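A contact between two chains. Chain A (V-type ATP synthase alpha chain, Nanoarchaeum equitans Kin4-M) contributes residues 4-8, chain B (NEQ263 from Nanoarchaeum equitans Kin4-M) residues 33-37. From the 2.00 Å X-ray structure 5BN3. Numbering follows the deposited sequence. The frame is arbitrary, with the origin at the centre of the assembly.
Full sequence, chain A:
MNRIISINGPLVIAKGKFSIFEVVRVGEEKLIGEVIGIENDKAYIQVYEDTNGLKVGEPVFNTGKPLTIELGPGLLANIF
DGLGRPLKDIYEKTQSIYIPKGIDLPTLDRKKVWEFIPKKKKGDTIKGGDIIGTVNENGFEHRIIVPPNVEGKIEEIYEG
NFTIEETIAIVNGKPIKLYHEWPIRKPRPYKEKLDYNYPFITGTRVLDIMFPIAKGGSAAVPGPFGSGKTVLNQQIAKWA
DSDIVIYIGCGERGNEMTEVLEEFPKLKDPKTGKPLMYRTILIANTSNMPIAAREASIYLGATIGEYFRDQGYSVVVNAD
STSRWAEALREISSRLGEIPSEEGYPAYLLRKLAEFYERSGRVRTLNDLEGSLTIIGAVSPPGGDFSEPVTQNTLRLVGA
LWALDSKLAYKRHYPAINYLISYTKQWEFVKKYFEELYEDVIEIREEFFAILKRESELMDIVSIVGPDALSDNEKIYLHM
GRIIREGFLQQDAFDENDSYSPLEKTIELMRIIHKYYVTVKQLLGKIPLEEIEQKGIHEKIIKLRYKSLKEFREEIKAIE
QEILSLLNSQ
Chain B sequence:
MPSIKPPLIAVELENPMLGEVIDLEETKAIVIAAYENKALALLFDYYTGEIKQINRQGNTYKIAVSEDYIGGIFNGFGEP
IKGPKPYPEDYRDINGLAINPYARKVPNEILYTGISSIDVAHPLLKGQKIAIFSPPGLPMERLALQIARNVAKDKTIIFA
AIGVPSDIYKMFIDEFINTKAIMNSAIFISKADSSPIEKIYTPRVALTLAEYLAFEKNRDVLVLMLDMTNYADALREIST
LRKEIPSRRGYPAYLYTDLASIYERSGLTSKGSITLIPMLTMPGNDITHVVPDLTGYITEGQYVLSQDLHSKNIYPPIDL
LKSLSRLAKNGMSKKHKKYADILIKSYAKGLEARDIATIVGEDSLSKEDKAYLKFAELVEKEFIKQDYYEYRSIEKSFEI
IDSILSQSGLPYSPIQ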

# COMPACT_ATOMS: atom_id res chain seq x y z
N ILE A 4 -3.75 -41.07 9.80
CA ILE A 4 -3.61 -39.82 9.06
C ILE A 4 -4.66 -39.75 7.95
O ILE A 4 -4.88 -40.73 7.25
CB ILE A 4 -2.21 -39.71 8.42
CG1 ILE A 4 -1.12 -39.72 9.49
CG2 ILE A 4 -2.09 -38.46 7.56
CD1 ILE A 4 0.29 -39.64 8.94
N ILE A 5 -5.32 -38.61 7.80
CA ILE A 5 -6.25 -38.43 6.69
C ILE A 5 -5.82 -37.28 5.78
O ILE A 5 -6.38 -37.09 4.70
CB ILE A 5 -7.70 -38.20 7.17
CG1 ILE A 5 -7.85 -36.82 7.80
CG2 ILE A 5 -8.13 -39.30 8.14
CD1 ILE A 5 -9.29 -36.43 8.05
N SER A 6 -4.82 -36.52 6.23
CA SER A 6 -4.29 -35.41 5.44
C SER A 6 -2.90 -34.99 5.87
O SER A 6 -2.57 -35.02 7.06
CB SER A 6 -5.23 -34.20 5.54
OG SER A 6 -4.84 -33.19 4.63
N ILE A 7 -2.08 -34.59 4.90
CA ILE A 7 -0.77 -34.02 5.18
C ILE A 7 -0.60 -32.72 4.39
O ILE A 7 -0.66 -32.71 3.16
CB ILE A 7 0.37 -34.99 4.81
CG1 ILE A 7 0.16 -36.34 5.50
CG2 ILE A 7 1.72 -34.41 5.19
CD1 ILE A 7 0.44 -37.53 4.62
N ASN A 8 -0.40 -31.62 5.11
CA ASN A 8 -0.27 -30.30 4.50
C ASN A 8 0.88 -29.56 5.16
O ASN A 8 0.70 -28.89 6.18
CB ASN A 8 -1.58 -29.52 4.67
CG ASN A 8 -1.56 -28.18 3.95
OD1 ASN A 8 -0.64 -27.88 3.18
ND2 ASN A 8 -2.59 -27.37 4.19
N ALA B 33 -0.32 -32.41 -3.00
CA ALA B 33 -1.36 -32.30 -1.99
C ALA B 33 -2.10 -33.62 -1.81
O ALA B 33 -2.27 -34.38 -2.77
CB ALA B 33 -2.34 -31.20 -2.34
N ALA B 34 -2.54 -33.90 -0.58
CA ALA B 34 -3.22 -35.16 -0.28
C ALA B 34 -4.23 -35.04 0.86
O ALA B 34 -3.85 -34.76 2.00
CB ALA B 34 -2.20 -36.24 0.03
N TYR B 35 -5.50 -35.26 0.55
CA TYR B 35 -6.55 -35.35 1.56
C TYR B 35 -7.40 -36.59 1.28
O TYR B 35 -7.94 -36.73 0.17
CB TYR B 35 -7.43 -34.10 1.56
CG TYR B 35 -8.30 -33.97 2.80
CD1 TYR B 35 -9.50 -34.67 2.91
CD2 TYR B 35 -7.92 -33.17 3.86
CE1 TYR B 35 -10.29 -34.56 4.04
CE2 TYR B 35 -8.69 -33.05 5.00
CZ TYR B 35 -9.88 -33.75 5.08
OH TYR B 35 -10.66 -33.64 6.21
N GLU B 36 -7.51 -37.47 2.27
CA GLU B 36 -8.17 -38.76 2.10
C GLU B 36 -7.65 -39.49 0.87
O GLU B 36 -6.50 -39.92 0.85
CB GLU B 36 -9.70 -38.61 2.02
CG GLU B 36 -10.36 -37.98 3.24
CD GLU B 36 -10.46 -38.92 4.43
OE1 GLU B 36 -9.82 -39.99 4.43
OE2 GLU B 36 -11.20 -38.59 5.38
N ASN B 37 -8.49 -39.61 -0.15
CA ASN B 37 -8.09 -40.27 -1.40
C ASN B 37 -7.99 -39.32 -2.58
O ASN B 37 -7.97 -39.75 -3.74
CB ASN B 37 -9.03 -41.43 -1.73
CG ASN B 37 -10.47 -40.98 -1.92
OD1 ASN B 37 -11.00 -40.20 -1.13
ND2 ASN B 37 -11.11 -41.48 -2.98
O HOH W 1 -1.89 -31.59 1.34

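Two strands from different polypeptides can join edge to edge without a full ladder of direct backbone hydrogen bonds, and the contact between chain A and chain B in 5BN3 is a compact example. The strands run antiparallel, with an angle of 156° between their N-to-C directions, and the pairing is tight at one end and loosens toward the other, where side chain and solvent supplement the backbone.

The tight end is held by the amide of Glu B36. Its N lies 2.7 Å from Ile A5 O, and with an angle of 171° at the hydrogen this is a short, nearly linear hydrogen bond. Glu B36 has already left the strand, and its positive phi of 50° marks a turn in the chain, yet its amide still points squarely at the neighbouring carbonyl.

Two residues further along chain A, the corresponding bond is weaker. Ile A7 N donates to Ala B34 O over 3.4 Å; the angle of 160° is acceptable, but the length makes the bond weak. The same carbonyl also accepts from a side chain, because the hydroxyl of Ser A6 donates to it, with OG 3.2 Å from Ala B34 O. A t rotamer at chi1 brings the serine oxygen within range. Ala B34 O thus gathers two donors from consecutive residues of chain A.

On the other side of this loosened pair, a water completes what the backbones do not reach directly. It donates to Ile A7 O at a short 2.5 Å from its own O, and it accepts from Ala B34 N at 3.1 Å. Ile A7 and Ala B34, whose CA atoms are 6.1 Å apart, are therefore linked by one weak direct bond and one water-mediated path. The principle is general: where strands splay, a water can occupy the widened gap and satisfy both a carbonyl and an amide.

Between these connections sit Ser A6 and Tyr B35, an antiparallel non-hydrogen-bonded pair with CA atoms 4.5 Å apart. Such close approach is typical of these sites and favours CA-H...O contacts, of which there are two: Tyr B35 CA lies 3.6 Å from Ile A5 O, and Ser A6 CA lies 3.5 Å from Ala B34 O. The two carbonyls that accept direct hydrogen bonds across the strands, Ile A5 O and Ala B34 O, are thus each approached by an alpha carbon as well.

Packing follows from the alternation of the strands. Ser A6 and Tyr B35 project to the same face of the sheet, and Ser A6 OG comes within 3.2 Å of Tyr B35 CD2; Ile A7 and Ala B34 project to the opposite face. Ile A5 O lies over one face of the tyrosine ring, while the isoleucine side chain reaches its far end, CD1 approaching Tyr B35 CZ at 4.0 Å. Glu B36 points sideways from its backbone, but the end of its side chain comes nearer, bringing OE1 to 3.9 Å from Ile A5 CB. Ile A5 consequently has the largest covered area in the contact, 81 Å² of the 290 Å² buried in total.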